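Local coordinates for type III export protein PSCG (Pseudomonas aeruginosa, PDB 2UWJ), which acts, together with PscE, as a cytoplasmic chaperone that keeps the type III secretion needle protein PscF from polymerising too early, at residues Tyr55-Leu59 with Cys77-Leu81; Pro72-Leu76 with Phe105-Met109; Ser17-His22 with Ser47-Gln52. All blocks are in the same frame, centred on the assembly; numbering follows the deposited sequence.

Contact 1 of 3, residues Tyr55-Leu59 with Cys77-Leu81; sequences YQEAL and CEWHL
The start of helix 55-59 meets the last turn of helix 71-80 at close range, with the CA atoms of Y55 and C77 5.1 Å apart, and no hydrogen bond joins the two segments. The phenol ring of Y55 carries much of the contact. CB of H80 sits over one of its faces in a CH-pi contact, 3.5 Å from the ring centroid and 20° off the normal, and lies closest to CZ. The imidazole runs nearly parallel to the phenol, planes at 9°, but is slid outward until the rings barely overlap; CE3 of W79 lies over the imidazole face turned away from Y55. H80 NE2 is hydrogen-bonded to the backbone of another protein's chain. Here the short helix 55-59 packs against helix 71-80 within an all-helical fold of the TPR clan, to which the YscG family belongs. At the edge of the Y55 ring comes the sulfur of C77, 5.4 Å from the centroid; with SG beside its own backbone N (chi1 -76°), it also rests on A58 CB at 3.7 Å. L81 slides past Y55 in the opposite direction, its CG 3.5 Å from Y55 CB. Tip to tip, L59 CD1 and L81 CD1 touch at 3.5 Å.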
loop_
_atom_site.group_PDB
_atom_site.type_symbol
_atom_site.label_atom_id
_atom_site.label_comp_id
_atom_site.label_asym_id
_atom_site.label_seq_id
_atom_site.Cartn_x
_atom_site.Cartn_y
_atom_site.Cartn_z
ATOM N N TYR C 55 27.191 0.451 -2.391
ATOM C CA TYR C 55 26.723 1.770 -2.796
ATOM C C TYR C 55 27.140 2.264 -4.173
ATOM O O TYR C 55 26.324 2.918 -4.868
ATOM C CB TYR C 55 27.126 2.845 -1.744
ATOM C CG TYR C 55 26.716 2.493 -0.302
ATOM C CD1 TYR C 55 25.360 2.275 0.031
ATOM C CD2 TYR C 55 27.696 2.304 0.722
ATOM C CE1 TYR C 55 24.960 1.865 1.326
ATOM C CE2 TYR C 55 27.303 1.902 2.021
ATOM C CZ TYR C 55 25.945 1.687 2.316
ATOM O OH TYR C 55 25.562 1.318 3.586
ATOM N N GLN C 56 28.414 2.031 -4.536
ATOM C CA GLN C 56 28.925 2.455 -5.830
ATOM C C GLN C 56 28.215 1.716 -6.968
ATOM O O GLN C 56 27.882 2.307 -7.983
ATOM C CB GLN C 56 30.468 2.267 -5.900
ATOM C CG GLN C 56 31.244 3.462 -5.286
ATOM C CD GLN C 56 31.106 4.779 -6.097
ATOM O OE1 GLN C 56 30.389 4.854 -7.124
ATOM N NE2 GLN C 56 31.802 5.822 -5.636
ATOM N N GLU C 57 27.982 0.427 -6.803
ATOM C CA GLU C 57 27.289 -0.305 -7.855
ATOM C C GLU C 57 25.817 0.182 -7.961
ATOM O O GLU C 57 25.284 0.300 -9.071
ATOM C CB GLU C 57 27.347 -1.808 -7.589
ATOM C CG GLU C 57 28.825 -2.385 -7.642
ATOM C CD GLU C 57 28.855 -3.766 -7.010
ATOM O OE1 GLU C 57 28.516 -4.766 -7.677
ATOM O OE2 GLU C 57 29.177 -3.808 -5.804
ATOM N N ALA C 58 25.170 0.468 -6.827
ATOM C CA ALA C 58 23.785 0.971 -6.888
ATOM C C ALA C 58 23.798 2.310 -7.614
ATOM O O ALA C 58 22.921 2.581 -8.437
ATOM C CB ALA C 58 23.158 1.100 -5.452
ATOM N N LEU C 59 24.829 3.120 -7.371
ATOM C CA LEU C 59 24.928 4.434 -7.990
ATOM C C LEU C 59 25.248 4.385 -9.489
ATOM O O LEU C 59 25.078 5.372 -10.176
ATOM C CB LEU C 59 25.964 5.312 -7.269
ATOM C CG LEU C 59 25.436 6.046 -6.020
ATOM C CD1 LEU C 59 26.683 6.598 -5.267
ATOM C CD2 LEU C 59 24.437 7.239 -6.419
ATOM N N CYS C 77 22.655 6.442 -1.007
ATOM C CA CYS C 77 23.968 5.872 -1.353
ATOM C C CYS C 77 25.080 6.930 -1.179
ATOM O O CYS C 77 26.191 6.650 -0.639
ATOM C CB CYS C 77 23.962 5.345 -2.808
ATOM S SG CYS C 77 23.093 3.773 -2.957
ATOM N N GLU C 78 24.811 8.124 -1.672
ATOM C CA GLU C 78 25.783 9.228 -1.554
ATOM C C GLU C 78 26.024 9.517 -0.040
ATOM O O GLU C 78 27.170 9.773 0.402
ATOM C CB GLU C 78 25.230 10.479 -2.278
ATOM C CG GLU C 78 25.424 10.373 -3.788
ATOM C CD GLU C 78 24.571 11.364 -4.594
ATOM O OE1 GLU C 78 23.539 11.833 -4.087
ATOM O OE2 GLU C 78 24.955 11.644 -5.728
ATOM N N TRP C 79 24.952 9.502 0.731
ATOM C CA TRP C 79 25.044 9.732 2.165
ATOM C C TRP C 79 25.975 8.689 2.824
ATOM O O TRP C 79 26.901 9.084 3.537
ATOM C CB TRP C 79 23.653 9.683 2.802
ATOM C CG TRP C 79 23.604 9.839 4.328
ATOM C CD1 TRP C 79 24.057 10.911 5.085
ATOM C CD2 TRP C 79 22.936 8.962 5.245
ATOM N NE1 TRP C 79 23.683 10.755 6.418
ATOM C CE2 TRP C 79 22.998 9.572 6.548
ATOM C CE3 TRP C 79 22.277 7.729 5.102
ATOM C CZ2 TRP C 79 22.423 8.984 7.686
ATOM C CZ3 TRP C 79 21.696 7.134 6.255
ATOM C CH2 TRP C 79 21.778 7.774 7.527
ATOM N N HIS C 80 25.761 7.387 2.591
ATOM C CA HIS C 80 26.606 6.378 3.232
ATOM C C HIS C 80 28.022 6.407 2.697
ATOM O O HIS C 80 28.938 5.937 3.381
ATOM C CB HIS C 80 26.040 4.945 3.098
ATOM C CG HIS C 80 24.705 4.749 3.756
ATOM N ND1 HIS C 80 24.551 4.547 5.109
ATOM C CD2 HIS C 80 23.453 4.632 3.224
ATOM C CE1 HIS C 80 23.288 4.300 5.397
ATOM N NE2 HIS C 80 22.594 4.344 4.266
ATOM N N LEU C 81 28.224 6.946 1.487
ATOM C CA LEU C 81 29.571 7.029 0.934
ATOM C C LEU C 81 30.265 8.355 1.384
ATOM O O LEU C 81 31.388 8.632 0.983
ATOM C CB LEU C 81 29.532 6.929 -0.614
ATOM C CG LEU C 81 29.222 5.575 -1.275
ATOM C CD1 LEU C 81 29.122 5.767 -2.827
ATOM C CD2 LEU C 81 30.317 4.521 -0.921
#

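Contact 2 of 3, residues Pro72-Leu76 with Phe105-Met109; sequences PWFAL and FAAGM
P72 presents its CB to the face of F105, almost exactly over the middle of the phenyl ring, 3.4 Å from the centroid and only 7° off the normal, a CH-pi contact in which all six ring carbons are at similar distances from one methylene. The phenyl is carried across to P72 because F105 CG points away from its own backbone N (chi1 170°). The edge of the same ring meets the next turn of helix 71-80, with L76 CG 4.1 Å from F105 CZ and A75 CB 4.2 Å from F105 CE2. One turn further along helix 100-113, M109 reaches with an extended chain to A75 and L76. Its methyl CE meets L76 CD2 at 3.9 Å, while SD lies beside A75 CB. The two short helical segments run nearly parallel, at 20°, with axes 11.2 Å apart, a separation bridged mainly by F105 and M109 from helix 100-113. From helix 84-95, L87 and L91 also pack on A75, and apolar side chains of another protein's chain touch P72, L76 and F105. With no hydrogen bond or charge pair between the segments, the association rests on buried apolar surface and on CH-pi attraction.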
loop_
_atom_site.group_PDB
_atom_site.type_symbol
_atom_site.label_atom_id
_atom_site.label_comp_id
_atom_site.label_asym_id
_atom_site.label_seq_id
_atom_site.Cartn_x
_atom_site.Cartn_y
_atom_site.Cartn_z
ATOM N N PRO C 72 15.605 8.922 -4.392
ATOM C CA PRO C 72 15.974 8.848 -2.972
ATOM C C PRO C 72 17.064 7.797 -2.682
ATOM O O PRO C 72 17.871 8.000 -1.783
ATOM C CB PRO C 72 14.649 8.489 -2.270
ATOM C CG PRO C 72 13.589 9.231 -3.184
ATOM C CD PRO C 72 14.126 8.925 -4.578
ATOM N N TRP C 73 17.030 6.657 -3.393
ATOM C CA TRP C 73 18.013 5.618 -3.188
ATOM C C TRP C 73 19.402 6.131 -3.520
ATOM O O TRP C 73 20.359 5.795 -2.796
ATOM C CB TRP C 73 17.733 4.373 -4.048
ATOM C CG TRP C 73 16.416 3.797 -3.718
ATOM C CD1 TRP C 73 15.190 4.133 -4.265
ATOM C CD2 TRP C 73 16.158 2.799 -2.730
ATOM N NE1 TRP C 73 14.180 3.381 -3.664
ATOM C CE2 TRP C 73 14.760 2.554 -2.724
ATOM C CE3 TRP C 73 16.981 2.078 -1.842
ATOM C CZ2 TRP C 73 14.174 1.607 -1.860
ATOM C CZ3 TRP C 73 16.381 1.134 -0.981
ATOM C CH2 TRP C 73 15.017 0.910 -1.001
ATOM N N PHE C 74 19.546 6.925 -4.577
ATOM C CA PHE C 74 20.880 7.463 -4.915
ATOM C C PHE C 74 21.342 8.475 -3.827
ATOM O O PHE C 74 22.525 8.457 -3.458
ATOM C CB PHE C 74 20.889 8.090 -6.324
ATOM C CG PHE C 74 20.367 7.142 -7.390
ATOM C CD1 PHE C 74 20.750 5.804 -7.386
ATOM C CD2 PHE C 74 19.473 7.593 -8.383
ATOM C CE1 PHE C 74 20.248 4.897 -8.374
ATOM C CE2 PHE C 74 18.974 6.709 -9.361
ATOM C CZ PHE C 74 19.354 5.374 -9.357
ATOM N N ALA C 75 20.434 9.328 -3.327
ATOM C CA ALA C 75 20.789 10.240 -2.209
ATOM C C ALA C 75 21.294 9.364 -1.002
ATOM O O ALA C 75 22.310 9.671 -0.357
ATOM C CB ALA C 75 19.559 11.021 -1.742
ATOM N N LEU C 76 20.585 8.280 -0.707
ATOM C CA LEU C 76 20.975 7.448 0.464
ATOM C C LEU C 76 22.376 6.872 0.231
ATOM O O LEU C 76 23.191 6.792 1.184
ATOM C CB LEU C 76 19.977 6.298 0.712
ATOM C CG LEU C 76 18.613 6.769 1.324
ATOM C CD1 LEU C 76 17.586 5.639 1.254
ATOM C CD2 LEU C 76 18.801 7.231 2.743
ATOM N N PHE C 105 10.501 13.428 0.895
ATOM C CA PHE C 105 11.706 12.646 1.240
ATOM C C PHE C 105 12.926 13.592 1.288
ATOM O O PHE C 105 13.746 13.514 2.198
ATOM C CB PHE C 105 12.010 11.561 0.197
ATOM C CG PHE C 105 13.368 10.897 0.386
ATOM C CD1 PHE C 105 13.483 9.758 1.168
ATOM C CD2 PHE C 105 14.512 11.465 -0.168
ATOM C CE1 PHE C 105 14.746 9.177 1.420
ATOM C CE2 PHE C 105 15.791 10.908 0.073
ATOM C CZ PHE C 105 15.904 9.771 0.869
ATOM N N ALA C 106 13.049 14.460 0.284
ATOM C CA ALA C 106 14.205 15.366 0.192
ATOM C C ALA C 106 14.294 16.350 1.363
ATOM O O ALA C 106 15.344 16.495 1.982
ATOM C CB ALA C 106 14.176 16.123 -1.148
ATOM N N ALA C 107 13.183 17.021 1.657
ATOM C CA ALA C 107 13.126 17.966 2.771
ATOM C C ALA C 107 13.401 17.216 4.073
ATOM O O ALA C 107 14.158 17.684 4.930
ATOM C CB ALA C 107 11.745 18.642 2.828
ATOM N N GLY C 108 12.798 16.040 4.247
ATOM C CA GLY C 108 13.057 15.306 5.477
ATOM C C GLY C 108 14.509 14.829 5.632
ATOM O O GLY C 108 15.108 14.927 6.714
ATOM N N MET C 109 15.117 14.337 4.557
ATOM C CA MET C 109 16.478 13.835 4.722
ATOM C C MET C 109 17.443 15.024 4.954
ATOM O O MET C 109 18.378 14.939 5.738
ATOM C CB MET C 109 16.925 13.010 3.508
ATOM C CG MET C 109 18.103 12.049 3.870
ATOM S SD MET C 109 18.796 11.411 2.380
ATOM C CE MET C 109 20.403 10.741 3.091
#

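Contact 3 of 3, residues Ser17-His22 with Ser47-Gln52; sequences SGQHCH and SSLANQ
The turn linking helices 4-17 and 22-34, the connection of a helical hairpin, is held against the C-terminal end of helix 38-51 by two hydroxyl-centred hydrogen bonds. In the first, S47 OG donates to S17 OG at 2.8 Å. S17 OG also bonds L14 O, so this buried hydroxyl has two partners, one in its own helix and one across the contact. The second joins H22 ND1 to S48 OG, again at 2.8 Å but bent, at 146°. S48 OG meets the imidazole at its edge, near the ring plane, having been swung anti to its own backbone N (chi1 174°). One face of the H22 ring is covered by Q52: its CG stands over the ring centre, 3.3 Å from the centroid, and the amide beyond it stacks on the imidazole with planes 22° apart. Q52 NE2 makes weak hydrogen bonds back to S48 O and S48 OG, while its OE1 is bonded by R54; together these would restrain the amide's rotation. N51 packs against the S17-G18 backbone, its CB 3.4 Å from S17 O and its ND2 3.8 Å from G18 CA, with OD1 bonded to the backbone of another protein's chain. Helix 38-51 thus lies between the first hairpin and helix 71-80, whose W73 and C77 pack on S47 and A50.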
loop_
_atom_site.group_PDB
_atom_site.type_symbol
_atom_site.label_atom_id
_atom_site.label_comp_id
_atom_site.label_asym_id
_atom_site.label_seq_id
_atom_site.Cartn_x
_atom_site.Cartn_y
_atom_site.Cartn_z
ATOM N N SER C 17 14.827 -8.010 -0.459
ATOM C CA SER C 17 16.035 -7.201 -0.686
ATOM C C SER C 17 16.464 -6.494 0.611
ATOM O O SER C 17 17.604 -6.067 0.695
ATOM C CB SER C 17 15.794 -6.129 -1.778
ATOM O OG SER C 17 14.885 -5.099 -1.342
ATOM N N GLY C 18 15.549 -6.330 1.563
ATOM C CA GLY C 18 15.879 -5.665 2.819
ATOM C C GLY C 18 16.121 -6.695 3.926
ATOM O O GLY C 18 16.434 -6.328 5.080
ATOM N N GLN C 19 15.974 -7.974 3.594
ATOM C CA GLN C 19 16.173 -9.034 4.603
ATOM C C GLN C 19 17.169 -10.107 4.160
ATOM O O GLN C 19 16.971 -11.312 4.352
ATOM C CB GLN C 19 14.832 -9.658 5.014
ATOM C CG GLN C 19 13.941 -8.630 5.701
ATOM C CD GLN C 19 12.789 -9.244 6.462
ATOM O OE1 GLN C 19 12.966 -10.224 7.165
ATOM N NE2 GLN C 19 11.593 -8.645 6.337
ATOM N N HIS C 20 18.236 -9.639 3.545
ATOM C CA HIS C 20 19.345 -10.489 3.125
ATOM C C HIS C 20 19.053 -11.558 2.064
ATOM O O HIS C 20 19.842 -12.481 1.917
ATOM C CB HIS C 20 19.989 -11.137 4.380
ATOM C CG HIS C 20 20.110 -10.197 5.557
ATOM N ND1 HIS C 20 20.796 -8.994 5.495
ATOM C CD2 HIS C 20 19.561 -10.249 6.801
ATOM C CE1 HIS C 20 20.664 -8.346 6.644
ATOM N NE2 HIS C 20 19.920 -9.083 7.456
ATOM N N CYS C 21 17.932 -11.467 1.340
ATOM C CA CYS C 21 17.654 -12.485 0.309
ATOM C C CYS C 21 18.055 -11.893 -1.029
ATOM O O CYS C 21 17.221 -11.704 -1.914
ATOM C CB CYS C 21 16.175 -12.860 0.294
ATOM S SG CYS C 21 15.630 -13.534 1.890
ATOM N N HIS C 22 19.351 -11.643 -1.179
ATOM C CA HIS C 22 19.862 -10.971 -2.371
ATOM C C HIS C 22 19.877 -11.758 -3.668
ATOM O O HIS C 22 19.539 -11.213 -4.734
ATOM C CB HIS C 22 21.243 -10.373 -2.035
ATOM C CG HIS C 22 21.185 -9.375 -0.917
ATOM N ND1 HIS C 22 20.460 -8.206 -1.012
ATOM C CD2 HIS C 22 21.670 -9.419 0.354
ATOM C CE1 HIS C 22 20.476 -7.583 0.155
ATOM N NE2 HIS C 22 21.203 -8.301 1.003
ATOM N N SER C 47 17.744 -1.501 -4.329
ATOM C CA SER C 47 17.514 -1.762 -2.930
ATOM C C SER C 47 18.432 -2.903 -2.456
ATOM O O SER C 47 19.051 -2.824 -1.366
ATOM C CB SER C 47 16.045 -2.136 -2.677
ATOM O OG SER C 47 15.859 -2.507 -1.318
ATOM N N SER C 48 18.531 -3.958 -3.257
ATOM C CA SER C 48 19.350 -5.105 -2.882
ATOM C C SER C 48 20.822 -4.684 -2.766
ATOM O O SER C 48 21.488 -5.028 -1.796
ATOM C CB SER C 48 19.270 -6.212 -3.931
ATOM O OG SER C 48 20.195 -7.221 -3.578
ATOM N N LEU C 49 21.310 -3.929 -3.758
ATOM C CA LEU C 49 22.704 -3.482 -3.715
ATOM C C LEU C 49 22.940 -2.513 -2.541
ATOM O O LEU C 49 23.889 -2.679 -1.765
ATOM C CB LEU C 49 23.089 -2.837 -5.040
ATOM C CG LEU C 49 23.235 -3.828 -6.206
ATOM C CD1 LEU C 49 23.308 -2.982 -7.493
ATOM C CD2 LEU C 49 24.547 -4.729 -6.057
ATOM N N ALA C 50 22.065 -1.528 -2.373
ATOM C CA ALA C 50 22.262 -0.561 -1.302
ATOM C C ALA C 50 22.191 -1.245 0.068
ATOM O O ALA C 50 22.987 -0.899 0.967
ATOM C CB ALA C 50 21.248 0.578 -1.365
ATOM N N ASN C 51 21.266 -2.203 0.233
ATOM C CA ASN C 51 21.131 -2.897 1.513
ATOM C C ASN C 51 22.316 -3.865 1.784
ATOM O O ASN C 51 22.493 -4.319 2.890
ATOM C CB ASN C 51 19.773 -3.607 1.634
ATOM C CG ASN C 51 18.649 -2.616 1.967
ATOM O OD1 ASN C 51 18.811 -1.782 2.883
ATOM N ND2 ASN C 51 17.531 -2.650 1.201
ATOM N N GLN C 52 23.120 -4.157 0.772
ATOM C CA GLN C 52 24.323 -4.979 0.982
ATOM C C GLN C 52 25.517 -4.053 1.256
ATOM O O GLN C 52 26.649 -4.522 1.458
ATOM C CB GLN C 52 24.691 -5.759 -0.283
ATOM C CG GLN C 52 23.741 -6.816 -0.606
ATOM C CD GLN C 52 24.117 -7.540 -1.878
ATOM O OE1 GLN C 52 25.117 -8.276 -1.930
ATOM N NE2 GLN C 52 23.308 -7.355 -2.918
#

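Contact 3 comes first along the chain and closes before the others open; contacts 1 and 2 then interlock, their segments alternating in sequence. Both of these use helix 71-80, and their centres lie about 12 Å apart. They adjoin directly, with W79 CB 3.4 Å from M109 CE and F74 packing on A58 and L59. Contact 1 is about 13 Å from contact 3, centre to centre, and meets it where Y55 and C77 reach A50; helix 38-51 leads on to helix 55-59. Contacts 2 and 3, about 18 Å apart, touch through W73 and S47. Successive helices are thereby joined from the first hairpin to helix 100-113 in one all-helical array that engages other protein chains, including PscE.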